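Local atomic coordinates of predicted DNA-binding transcriptional regulator (Aliivibrio fischeri ES114, PDB entry 7DWN), a protein that probably binds cis-regulatory DNA as a tetrameric transcription factor of the LysR family, through a helix-turn-helix domain joined to a substrate-binding-like regulatory domain. Residues A[91-95]-A[278-284]; A[94-100]-A[123-129]; A[111-115]-A[283-288]; A[136-140]-A[271-275]. Residues are numbered along the deposited sequence.

Contact 1: residues A[91-95]-A[278-284]; sequences GGNVV and HPAGEKV
Segment 278-284 opens the helix 279-290 and packs beside the type I turn Gly91-Val94 that leads into strand 94-99. Gly91, just past a helix, has positive phi, where a side chain would jam against the preceding carbonyl. His278, at the N-cap position, takes chi1 p, and its NE2 gives a weak hydrogen bond to Val94 O (2.7 Å, angle 129°). Pro279 then starts the helix. Ala280 lies nearest Asn93 (CA to CA 5.2 Å); its small CB fits 3.4 Å from Asn93 O, and its N donates to a water that in turn donates to Asn93 OD1. Gly281, opposite Val95 (CA to CA 5.5 Å), has no side chain to crowd the His278 ring. Val284, one turn on from Ala280, sets CG2 3.6 Å from Val95 CG2, which also lies 3.7 Å from Ala280 CB. This is a C-terminal helix laid on the first strand of the LysR substrate-binding domain. The polar links lie at the turn and first strand residue, the apolar packing at Val95.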
loop_
_atom_site.group_PDB
_atom_site.type_symbol
_atom_site.label_atom_id
_atom_site.label_comp_id
_atom_site.label_asym_id
_atom_site.label_seq_id
_atom_site.Cartn_x
_atom_site.Cartn_y
_atom_site.Cartn_z
ATOM N N GLY A 91 1.767 -10.098 29.332
ATOM C CA GLY A 91 2.229 -9.079 30.254
ATOM C C GLY A 91 3.255 -8.156 29.618
ATOM O O GLY A 91 3.661 -8.317 28.466
ATOM N N GLY A 92 3.673 -7.171 30.415
ATOM C CA GLY A 92 4.644 -6.188 29.970
ATOM C C GLY A 92 6.048 -6.723 29.782
ATOM O O GLY A 92 6.870 -6.044 29.158
ATOM N N ASN A 93 6.343 -7.912 30.308
ATOM C CA ASN A 93 7.640 -8.546 30.120
ATOM C C ASN A 93 7.663 -9.492 28.924
ATOM O O ASN A 93 8.520 -10.381 28.864
ATOM C CB ASN A 93 8.052 -9.295 31.391
ATOM C CG ASN A 93 8.222 -8.372 32.583
ATOM O OD1 ASN A 93 8.609 -7.213 32.437
ATOM N ND2 ASN A 93 7.933 -8.886 33.774
ATOM N N VAL A 94 6.741 -9.324 27.974
ATOM C CA VAL A 94 6.742 -10.157 26.779
ATOM C C VAL A 94 7.873 -9.717 25.859
ATOM O O VAL A 94 8.146 -8.519 25.698
ATOM C CB VAL A 94 5.377 -10.092 26.070
ATOM C CG1 VAL A 94 5.050 -8.666 25.638
ATOM C CG2 VAL A 94 5.344 -11.040 24.877
ATOM N N VAL A 95 8.559 -10.693 25.270
ATOM C CA VAL A 95 9.630 -10.445 24.314
ATOM C C VAL A 95 9.255 -11.148 23.019
ATOM O O VAL A 95 9.102 -12.377 22.995
ATOM C CB VAL A 95 10.992 -10.930 24.840
ATOM C CG1 VAL A 95 12.104 -10.548 23.876
ATOM C CG2 VAL A 95 11.259 -10.349 26.218
ATOM N N HIS A 278 12.754 -2.866 26.120
ATOM C CA HIS A 278 12.210 -2.947 27.462
ATOM C C HIS A 278 13.070 -3.901 28.290
ATOM O O HIS A 278 13.759 -4.760 27.734
ATOM C CB HIS A 278 10.751 -3.407 27.420
ATOM C CG HIS A 278 10.539 -4.702 26.700
ATOM N ND1 HIS A 278 10.750 -4.846 25.345
ATOM C CD2 HIS A 278 10.119 -5.910 27.144
ATOM C CE1 HIS A 278 10.478 -6.088 24.988
ATOM N NE2 HIS A 278 10.092 -6.755 26.061
ATOM N N PRO A 279 13.067 -3.748 29.621
ATOM C CA PRO A 279 13.977 -4.557 30.459
ATOM C C PRO A 279 13.971 -6.048 30.151
ATOM O O PRO A 279 15.041 -6.672 30.124
ATOM C CB PRO A 279 13.469 -4.265 31.876
ATOM C CG PRO A 279 12.939 -2.868 31.785
ATOM C CD PRO A 279 12.333 -2.744 30.413
ATOM N N ALA A 280 12.796 -6.636 29.901
ATOM C CA ALA A 280 12.740 -8.053 29.551
ATOM C C ALA A 280 13.452 -8.329 28.231
ATOM O O ALA A 280 14.130 -9.355 28.082
ATOM C CB ALA A 280 11.286 -8.518 29.483
ATOM N N GLY A 281 13.307 -7.423 27.259
ATOM C CA GLY A 281 14.005 -7.592 25.996
ATOM C C GLY A 281 15.511 -7.560 26.158
ATOM O O GLY A 281 16.227 -8.378 25.574
ATOM N N GLU A 282 16.013 -6.621 26.964
ATOM C CA GLU A 282 17.447 -6.570 27.216
ATOM C C GLU A 282 17.925 -7.802 27.971
ATOM O O GLU A 282 19.038 -8.276 27.724
ATOM C CB GLU A 282 17.809 -5.295 27.979
ATOM C CG GLU A 282 17.502 -4.003 27.226
ATOM C CD GLU A 282 18.404 -3.773 26.020
ATOM O OE1 GLU A 282 19.365 -4.548 25.823
ATOM O OE2 GLU A 282 18.153 -2.807 25.268
ATOM N N LYS A 283 17.104 -8.348 28.872
ATOM C CA LYS A 283 17.495 -9.578 29.555
ATOM C C LYS A 283 17.609 -10.741 28.573
ATOM O O LYS A 283 18.577 -11.513 28.614
ATOM C CB LYS A 283 16.502 -9.914 30.667
ATOM C CG LYS A 283 16.738 -11.288 31.285
ATOM C CD LYS A 283 16.067 -11.424 32.638
ATOM C CE LYS A 283 16.331 -12.795 33.242
ATOM N NZ LYS A 283 17.787 -13.054 33.431
ATOM N N VAL A 284 16.623 -10.885 27.684
ATOM C CA VAL A 284 16.676 -11.958 26.694
ATOM C C VAL A 284 17.886 -11.783 25.782
ATOM O O VAL A 284 18.580 -12.754 25.450
ATOM C CB VAL A 284 15.364 -12.024 25.894
ATOM C CG1 VAL A 284 15.487 -13.035 24.768
ATOM C CG2 VAL A 284 14.213 -12.395 26.814
HETATM O O HOH W 1 9.906 -5.761 30.836
#

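Contact 2: residues A[94-100]-A[123-129]; sequences VVQVAAA and ILSVEAI
Strands 94-99 and 123-128 run in parallel, in register from Val94 with Ile123 to Ala99 with Ala128; their axes approach to 4.6 Å and cross at -26°, the usual sheet twist. The odd residues of the first strand carry the ladder: Val95 N to Ile123 O, Ser125 N to Val95 O, Val97 N to Ser125 O, Glu127 N to Val97 O and Ala99 N to Glu127 O are all 2.9 Å, and a weak Ile129 N to Ala99 O bond of 2.8 Å ends it. Val95, Val97, Leu124 and Val126 share one face. The valines, with chi1 t, form low ridges: Val95 CB meets Leu124 CD2, and Val97 CB meets Val126 CG2, both at 4.4 Å. Helix 101-114, laid over this face, completes the right-handed beta-alpha-beta crossover of a periplasmic-binding-protein-like domain, and Val126 touches its Ala104 and Ile108. Ala99 is small enough for Val126 CG1 to come within 4.1 Å of its CB. The other face bears Val94, Gln96, Ser125 and Glu127; there the small Ser125 lets Val94 CG2 come to 4.1 Å from its CB. At the ladder's end, Ile129 (chi1 and chi2 t) sets CG2 3.7 Å from Ala100 CA, the helix N-cap.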
loop_
_atom_site.group_PDB
_atom_site.type_symbol
_atom_site.label_atom_id
_atom_site.label_comp_id
_atom_site.label_asym_id
_atom_site.label_seq_id
_atom_site.Cartn_x
_atom_site.Cartn_y
_atom_site.Cartn_z
ATOM N N VAL A 94 6.741 -9.324 27.974
ATOM C CA VAL A 94 6.742 -10.157 26.779
ATOM C C VAL A 94 7.873 -9.717 25.859
ATOM O O VAL A 94 8.146 -8.519 25.698
ATOM C CB VAL A 94 5.377 -10.092 26.070
ATOM C CG1 VAL A 94 5.050 -8.666 25.638
ATOM C CG2 VAL A 94 5.344 -11.040 24.877
ATOM N N VAL A 95 8.559 -10.693 25.270
ATOM C CA VAL A 95 9.630 -10.445 24.314
ATOM C C VAL A 95 9.255 -11.148 23.019
ATOM O O VAL A 95 9.102 -12.377 22.995
ATOM C CB VAL A 95 10.992 -10.930 24.840
ATOM C CG1 VAL A 95 12.104 -10.548 23.876
ATOM C CG2 VAL A 95 11.259 -10.349 26.218
ATOM N N GLN A 96 9.085 -10.368 21.954
ATOM C CA GLN A 96 8.703 -10.890 20.646
ATOM C C GLN A 96 9.964 -11.324 19.915
ATOM O O GLN A 96 10.813 -10.491 19.578
ATOM C CB GLN A 96 7.941 -9.838 19.847
ATOM C CG GLN A 96 6.686 -9.338 20.531
ATOM C CD GLN A 96 5.999 -8.230 19.758
ATOM O OE1 GLN A 96 5.401 -8.466 18.709
ATOM N NE2 GLN A 96 6.082 -7.009 20.277
ATOM N N VAL A 97 10.089 -12.624 19.667
ATOM C CA VAL A 97 11.261 -13.193 19.019
ATOM C C VAL A 97 10.816 -13.868 17.733
ATOM O O VAL A 97 10.059 -14.846 17.768
ATOM C CB VAL A 97 11.992 -14.191 19.930
ATOM C CG1 VAL A 97 13.109 -14.878 19.161
ATOM C CG2 VAL A 97 12.538 -13.483 21.158
ATOM N N ALA A 98 11.276 -13.346 16.604
ATOM C CA ALA A 98 11.174 -14.059 15.342
ATOM C C ALA A 98 12.396 -14.953 15.197
ATOM O O ALA A 98 13.521 -14.536 15.485
ATOM C CB ALA A 98 11.075 -13.085 14.169
ATOM N N ALA A 99 12.173 -16.192 14.772
ATOM C CA ALA A 99 13.261 -17.157 14.757
ATOM C C ALA A 99 13.059 -18.163 13.637
ATOM O O ALA A 99 11.928 -18.486 13.265
ATOM C CB ALA A 99 13.379 -17.888 16.099
ATOM N N ALA A 100 14.175 -18.649 13.101
ATOM C CA ALA A 100 14.130 -19.814 12.235
ATOM C C ALA A 100 13.712 -21.030 13.049
ATOM O O ALA A 100 14.094 -21.175 14.215
ATOM C CB ALA A 100 15.492 -20.047 11.581
ATOM N N ILE A 123 8.909 -13.686 29.590
ATOM C CA ILE A 123 7.961 -14.435 28.778
ATOM C C ILE A 123 8.318 -14.245 27.312
ATOM O O ILE A 123 8.494 -13.111 26.852
ATOM C CB ILE A 123 6.514 -13.995 29.052
ATOM C CG1 ILE A 123 6.190 -14.114 30.543
ATOM C CG2 ILE A 123 5.569 -14.837 28.242
ATOM C CD1 ILE A 123 6.249 -15.527 31.067
ATOM N N LEU A 124 8.421 -15.354 26.582
ATOM C CA LEU A 124 8.776 -15.340 25.170
ATOM C C LEU A 124 7.538 -15.531 24.306
ATOM O O LEU A 124 6.657 -16.333 24.631
ATOM C CB LEU A 124 9.788 -16.444 24.851
ATOM C CG LEU A 124 11.110 -16.480 25.619
ATOM C CD1 LEU A 124 11.892 -17.733 25.255
ATOM C CD2 LEU A 124 11.930 -15.233 25.334
ATOM N N SER A 125 7.477 -14.790 23.203
ATOM C CA SER A 125 6.517 -15.034 22.128
ATOM C C SER A 125 7.342 -15.292 20.874
ATOM O O SER A 125 7.844 -14.350 20.252
ATOM C CB SER A 125 5.565 -13.857 21.943
ATOM O OG SER A 125 4.890 -13.950 20.701
ATOM N N VAL A 126 7.494 -16.562 20.511
ATOM C CA VAL A 126 8.400 -16.978 19.445
ATOM C C VAL A 126 7.581 -17.307 18.206
ATOM O O VAL A 126 6.757 -18.228 18.219
ATOM C CB VAL A 126 9.257 -18.178 19.874
ATOM C CG1 VAL A 126 10.305 -18.477 18.815
ATOM C CG2 VAL A 126 9.910 -17.902 21.220
ATOM N N GLU A 127 7.814 -16.562 17.132
ATOM C CA GLU A 127 7.150 -16.784 15.857
ATOM C C GLU A 127 8.184 -17.126 14.795
ATOM O O GLU A 127 9.298 -16.590 14.806
ATOM C CB GLU A 127 6.342 -15.553 15.433
ATOM C CG GLU A 127 5.130 -15.282 16.312
ATOM C CD GLU A 127 4.018 -16.293 16.100
ATOM O OE1 GLU A 127 3.608 -16.489 14.935
ATOM O OE2 GLU A 127 3.560 -16.895 17.096
ATOM N N ALA A 128 7.811 -18.024 13.884
ATOM C CA ALA A 128 8.717 -18.430 12.819
ATOM C C ALA A 128 9.050 -17.246 11.918
ATOM O O ALA A 128 8.235 -16.343 11.710
ATOM C CB ALA A 128 8.107 -19.566 11.999
ATOM N N ILE A 129 10.264 -17.260 11.382
ATOM C CA ILE A 129 10.784 -16.135 10.616
ATOM C C ILE A 129 10.217 -16.158 9.203
ATOM O O ILE A 129 9.864 -17.213 8.662
ATOM C CB ILE A 129 12.328 -16.170 10.605
ATOM C CG1 ILE A 129 12.903 -14.889 10.000
ATOM C CG2 ILE A 129 12.830 -17.384 9.841
ATOM C CD1 ILE A 129 14.388 -14.955 9.728
#

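Contact 3: residues A[111-115]-A[283-288]; sequences MQQAF and KVWSIL
Segment 111-115 comes from the last part of helix 101-114, with Phe115 N bonded to Met111 O at 3.0 Å, and 283-288 lies within helix 279-290, with Ile287 N to Lys283 O and Leu288 N to Val284 O at 2.9 Å. The backbones come nearest at Met111 and Ile287, 6.9 Å between CA atoms, and no hydrogen bond crosses. Side chains one turn apart do the work: Met111, Ala114 and Phe115 face Val284, Ile287 and Leu288. Ile287 (chi1 m, chi2 t) points toward the other segment and touches all three of its partners there; its CG2 lies 3.7 Å from Met111 CG, and the small Ala114 lets the same CG2 approach to 3.9 Å from its CB. Ile287 CD1 meets the edge of the Phe115 ring, 3.4 Å from CE1. Phe115, with chi1 m, also brings CZ to 3.8 Å from Val284 CG2. Met111, flexible and unbranched, reaches out with chi1 near -130°, setting SD 4.0 Å from Val284 CG1 and CE 3.6 Å from Leu288 CD2. At the margin the aliphatic part of Lys283 brings CE to 4.4 Å from Phe115 CD1. This is apolar helix-helix packing beside the central sheet of the substrate-binding domain: Phe115 and Val284 both rest on Leu124 of strand 123-128, while Val284 and Leu288 reach Ile145 of strand 145-149.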
loop_
_atom_site.group_PDB
_atom_site.type_symbol
_atom_site.label_atom_id
_atom_site.label_comp_id
_atom_site.label_asym_id
_atom_site.label_seq_id
_atom_site.Cartn_x
_atom_site.Cartn_y
_atom_site.Cartn_z
ATOM N N MET A 111 17.593 -21.348 26.587
ATOM C CA MET A 111 17.277 -20.018 27.110
ATOM C C MET A 111 16.219 -20.089 28.205
ATOM O O MET A 111 16.319 -19.408 29.236
ATOM C CB MET A 111 16.779 -19.138 25.966
ATOM C CG MET A 111 17.427 -17.782 25.833
ATOM S SD MET A 111 16.651 -16.899 24.467
ATOM C CE MET A 111 16.634 -18.181 23.214
ATOM N N GLN A 112 15.180 -20.893 27.976
ATOM C CA GLN A 112 14.082 -21.027 28.922
ATOM C C GLN A 112 14.577 -21.583 30.245
ATOM O O GLN A 112 14.113 -21.173 31.315
ATOM C CB GLN A 112 13.006 -21.937 28.326
ATOM C CG GLN A 112 11.727 -22.039 29.137
ATOM C CD GLN A 112 10.783 -20.885 28.875
ATOM O OE1 GLN A 112 11.085 -19.988 28.088
ATOM N NE2 GLN A 112 9.629 -20.904 29.530
ATOM N N GLN A 113 15.521 -22.522 30.191
ATOM C CA GLN A 113 16.109 -23.004 31.432
ATOM C C GLN A 113 17.006 -21.946 32.064
ATOM O O GLN A 113 17.067 -21.832 33.294
ATOM C CB GLN A 113 16.882 -24.299 31.198
ATOM C CG GLN A 113 17.414 -24.909 32.484
ATOM C CD GLN A 113 16.372 -24.941 33.588
ATOM O OE1 GLN A 113 15.220 -25.314 33.364
ATOM N NE2 GLN A 113 16.774 -24.542 34.790
ATOM N N ALA A 114 17.708 -21.158 31.243
ATOM C CA ALA A 114 18.530 -20.080 31.788
ATOM C C ALA A 114 17.684 -19.063 32.542
ATOM O O ALA A 114 18.180 -18.398 33.460
ATOM C CB ALA A 114 19.319 -19.385 30.679
ATOM N N PHE A 115 16.415 -18.923 32.162
ATOM C CA PHE A 115 15.507 -18.048 32.902
ATOM C C PHE A 115 15.271 -18.507 34.338
ATOM O O PHE A 115 14.768 -17.716 35.146
ATOM C CB PHE A 115 14.158 -17.948 32.188
ATOM C CG PHE A 115 14.209 -17.199 30.892
ATOM C CD1 PHE A 115 15.112 -16.167 30.699
ATOM C CD2 PHE A 115 13.345 -17.525 29.863
ATOM C CE1 PHE A 115 15.148 -15.477 29.501
ATOM C CE2 PHE A 115 13.380 -16.841 28.665
ATOM C CZ PHE A 115 14.281 -15.816 28.484
ATOM N N LYS A 283 17.104 -8.348 28.872
ATOM C CA LYS A 283 17.495 -9.578 29.555
ATOM C C LYS A 283 17.609 -10.741 28.573
ATOM O O LYS A 283 18.577 -11.513 28.614
ATOM C CB LYS A 283 16.502 -9.914 30.667
ATOM C CG LYS A 283 16.738 -11.288 31.285
ATOM C CD LYS A 283 16.067 -11.424 32.638
ATOM C CE LYS A 283 16.331 -12.795 33.242
ATOM N NZ LYS A 283 17.787 -13.054 33.431
ATOM N N VAL A 284 16.623 -10.885 27.684
ATOM C CA VAL A 284 16.676 -11.958 26.694
ATOM C C VAL A 284 17.886 -11.783 25.782
ATOM O O VAL A 284 18.580 -12.754 25.450
ATOM C CB VAL A 284 15.364 -12.024 25.894
ATOM C CG1 VAL A 284 15.487 -13.035 24.768
ATOM C CG2 VAL A 284 14.213 -12.395 26.814
ATOM N N TRP A 285 18.167 -10.542 25.377
ATOM C CA TRP A 285 19.323 -10.291 24.523
ATOM C C TRP A 285 20.623 -10.634 25.240
ATOM O O TRP A 285 21.531 -11.226 24.645
ATOM C CB TRP A 285 19.332 -8.834 24.067
ATOM C CG TRP A 285 20.504 -8.485 23.206
ATOM C CD1 TRP A 285 21.680 -7.920 23.608
ATOM C CD2 TRP A 285 20.617 -8.683 21.792
ATOM N NE1 TRP A 285 22.515 -7.749 22.532
ATOM C CE2 TRP A 285 21.887 -8.211 21.405
ATOM C CE3 TRP A 285 19.767 -9.211 20.814
ATOM C CZ2 TRP A 285 22.326 -8.253 20.085
ATOM C CZ3 TRP A 285 20.205 -9.247 19.504
ATOM C CH2 TRP A 285 21.472 -8.772 19.152
ATOM N N SER A 286 20.730 -10.271 26.521
ATOM C CA SER A 286 21.926 -10.599 27.288
ATOM C C SER A 286 22.111 -12.105 27.403
ATOM O O SER A 286 23.234 -12.611 27.288
ATOM C CB SER A 286 21.847 -9.963 28.676
ATOM O OG SER A 286 22.812 -10.519 29.552
ATOM N N ILE A 287 21.020 -12.840 27.631
ATOM C CA ILE A 287 21.131 -14.289 27.749
ATOM C C ILE A 287 21.498 -14.916 26.408
ATOM O O ILE A 287 22.237 -15.907 26.359
ATOM C CB ILE A 287 19.828 -14.863 28.332
ATOM C CG1 ILE A 287 19.666 -14.376 29.774
ATOM C CG2 ILE A 287 19.826 -16.385 28.278
ATOM C CD1 ILE A 287 18.300 -14.588 30.355
ATOM N N LEU A 288 21.015 -14.343 25.303
ATOM C CA LEU A 288 21.414 -14.824 23.984
ATOM C C LEU A 288 22.894 -14.569 23.723
ATOM O O LEU A 288 23.598 -15.444 23.203
ATOM C CB LEU A 288 20.559 -14.162 22.905
ATOM C CG LEU A 288 19.176 -14.772 22.694
ATOM C CD1 LEU A 288 18.316 -13.846 21.856
ATOM C CD2 LEU A 288 19.315 -16.127 22.020
#

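Contact 4: residues A[136-140]-A[271-275]; sequences KELRE and YRYQA
Segment 136-140 belongs to helix 134-140, and Lys136 starts it well away from 271-275; its interactions here are within its own segment, since Lys136 O accepts Glu140 N at 2.9 Å and Lys136 NZ forms a salt bridge with Glu140 OE1 at 2.6 Å, an i to i+4 pair. Leu138 points toward the other segment, which begins as the end of strand 264-272 and then leaves the sheet. With chi1 t and chi2 p, its CD2 lies 4.0 Å from Tyr271 CB and 3.8 Å from Arg272 C, while its CG is 4.0 Å from Tyr273 CB, so a branched apolar side chain fits against the strand end. Arg139 is nearest Tyr273, 5.9 Å between CA atoms. Its methylene CG sits 4.2 Å from the centroid of the Tyr273 ring (chi1 t), 18° off the normal, a CH-pi contact over the face. The long arginine uses its aliphatic part here, and NH1 bonds to Tyr159 OH. No hydrogen bond joins the two segments. Arg272 points the other way: its NE and NH2 bond to Gln274 O at 3.1 and 2.9 Å, in the loop after the strand. The contact packs helix 134-140 against the end of strand 264-272, an interior strand of the sheet; Tyr271 pairs with strand 145-149 and bonds its OH to Phe149 O, and Arg272 faces helix 279-290 through Glu282 and Trp285.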
loop_
_atom_site.group_PDB
_atom_site.type_symbol
_atom_site.label_atom_id
_atom_site.label_comp_id
_atom_site.label_asym_id
_atom_site.label_seq_id
_atom_site.Cartn_x
_atom_site.Cartn_y
_atom_site.Cartn_z
ATOM N N LYS A 136 12.350 -5.970 7.474
ATOM C CA LYS A 136 11.351 -4.919 7.633
ATOM C C LYS A 136 10.550 -5.106 8.916
ATOM O O LYS A 136 10.219 -4.126 9.596
ATOM C CB LYS A 136 10.433 -4.901 6.411
ATOM C CG LYS A 136 9.338 -3.851 6.444
ATOM C CD LYS A 136 8.660 -3.750 5.087
ATOM C CE LYS A 136 7.422 -2.877 5.145
ATOM N NZ LYS A 136 6.370 -3.473 6.013
ATOM N N GLU A 137 10.228 -6.355 9.265
ATOM C CA GLU A 137 9.520 -6.619 10.515
ATOM C C GLU A 137 10.340 -6.162 11.715
ATOM O O GLU A 137 9.788 -5.646 12.696
ATOM C CB GLU A 137 9.192 -8.108 10.631
ATOM C CG GLU A 137 8.250 -8.638 9.561
ATOM C CD GLU A 137 6.791 -8.499 9.935
ATOM O OE1 GLU A 137 6.456 -8.715 11.118
ATOM O OE2 GLU A 137 5.975 -8.177 9.046
ATOM N N LEU A 138 11.659 -6.345 11.654
ATOM C CA LEU A 138 12.526 -5.907 12.741
ATOM C C LEU A 138 12.595 -4.387 12.805
ATOM O O LEU A 138 12.602 -3.806 13.897
ATOM C CB LEU A 138 13.921 -6.508 12.565
ATOM C CG LEU A 138 14.872 -6.511 13.763
ATOM C CD1 LEU A 138 14.279 -7.301 14.917
ATOM C CD2 LEU A 138 16.220 -7.085 13.359
ATOM N N ARG A 139 12.642 -3.726 11.644
ATOM C CA ARG A 139 12.669 -2.265 11.632
ATOM C C ARG A 139 11.378 -1.679 12.197
ATOM O O ARG A 139 11.410 -0.773 13.038
ATOM C CB ARG A 139 12.910 -1.745 10.215
ATOM C CG ARG A 139 14.350 -1.817 9.759
ATOM C CD ARG A 139 14.552 -0.982 8.506
ATOM N NE ARG A 139 13.566 -1.300 7.478
ATOM C CZ ARG A 139 13.714 -2.259 6.570
ATOM N NH1 ARG A 139 14.813 -2.999 6.557
ATOM N NH2 ARG A 139 12.762 -2.478 5.671
ATOM N N GLU A 140 10.228 -2.189 11.747
ATOM C CA GLU A 140 8.949 -1.601 12.131
ATOM C C GLU A 140 8.618 -1.811 13.602
ATOM O O GLU A 140 7.736 -1.124 14.129
ATOM C CB GLU A 140 7.821 -2.176 11.271
ATOM C CG GLU A 140 7.971 -1.918 9.782
ATOM C CD GLU A 140 6.817 -2.482 8.980
ATOM O OE1 GLU A 140 6.376 -1.812 8.021
ATOM O OE2 GLU A 140 6.346 -3.591 9.312
ATOM N N TYR A 271 19.783 -10.786 15.991
ATOM C CA TYR A 271 19.733 -9.462 15.394
ATOM C C TYR A 271 18.693 -8.620 16.118
ATOM O O TYR A 271 17.706 -9.142 16.647
ATOM C CB TYR A 271 19.373 -9.519 13.899
ATOM C CG TYR A 271 20.260 -10.392 13.033
ATOM C CD1 TYR A 271 21.584 -10.048 12.789
ATOM C CD2 TYR A 271 19.757 -11.540 12.425
ATOM C CE1 TYR A 271 22.392 -10.833 11.983
ATOM C CE2 TYR A 271 20.558 -12.331 11.617
ATOM C CZ TYR A 271 21.875 -11.971 11.398
ATOM O OH TYR A 271 22.681 -12.749 10.600
ATOM N N ARG A 272 18.916 -7.308 16.127
ATOM C CA ARG A 272 17.961 -6.375 16.703
ATOM C C ARG A 272 18.103 -5.037 15.995
ATOM O O ARG A 272 19.097 -4.776 15.313
ATOM C CB ARG A 272 18.163 -6.215 18.216
ATOM C CG ARG A 272 19.571 -5.809 18.609
ATOM C CD ARG A 272 19.738 -5.751 20.118
ATOM N NE ARG A 272 19.198 -4.526 20.699
ATOM C CZ ARG A 272 19.209 -4.251 22.000
ATOM N NH1 ARG A 272 19.728 -5.118 22.857
ATOM N NH2 ARG A 272 18.698 -3.113 22.447
ATOM N N TYR A 273 17.087 -4.196 16.153
ATOM C CA TYR A 273 17.094 -2.866 15.562
ATOM C C TYR A 273 16.970 -1.741 16.578
ATOM O O TYR A 273 17.532 -0.668 16.354
ATOM C CB TYR A 273 15.960 -2.728 14.531
ATOM C CG TYR A 273 15.929 -1.380 13.847
ATOM C CD1 TYR A 273 16.826 -1.076 12.831
ATOM C CD2 TYR A 273 15.005 -0.410 14.218
ATOM C CE1 TYR A 273 16.806 0.154 12.204
ATOM C CE2 TYR A 273 14.977 0.825 13.596
ATOM C CZ TYR A 273 15.880 1.101 12.589
ATOM O OH TYR A 273 15.861 2.326 11.963
ATOM N N GLN A 274 16.257 -1.953 17.680
ATOM C CA GLN A 274 16.082 -0.910 18.680
ATOM C C GLN A 274 17.325 -0.803 19.554
ATOM O O GLN A 274 17.842 -1.814 20.039
ATOM C CB GLN A 274 14.850 -1.199 19.537
ATOM C CG GLN A 274 13.548 -1.224 18.756
ATOM C CD GLN A 274 13.179 0.138 18.207
ATOM O OE1 GLN A 274 13.442 1.165 18.834
ATOM N NE2 GLN A 274 12.571 0.155 17.026
ATOM N N ALA A 275 17.805 0.427 19.750
ATOM C CA ALA A 275 18.975 0.635 20.599
ATOM C C ALA A 275 18.681 0.251 22.043
ATOM O O ALA A 275 19.537 -0.321 22.727
ATOM C CB ALA A 275 19.436 2.090 20.511
#

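All four contacts belong to the substrate-binding domain and meet around its central sheet. Contacts 1 and 2 share Val94 and Val95, with centres 12 Å apart; contacts 1 and 3 share Lys283 and Val284, with centres 10 Å apart. Val284 ties these three together, its CG2 lying 3.6 Å from Val95 CG2 and 3.9 Å from Leu124 CD2. Contact 4 joins through Arg272, whose NH2 makes a salt bridge of 2.9 Å with Glu282 OE2 of contact 1, and whose NH1 is 3.5 Å from Trp285 CG of contact 3. Contact 2 also extends outward: strand 123-128 continues the sheet into a third subunit, and the side chain of Ala100 is about 4 Å from a bound MES, probably a crystallisation component.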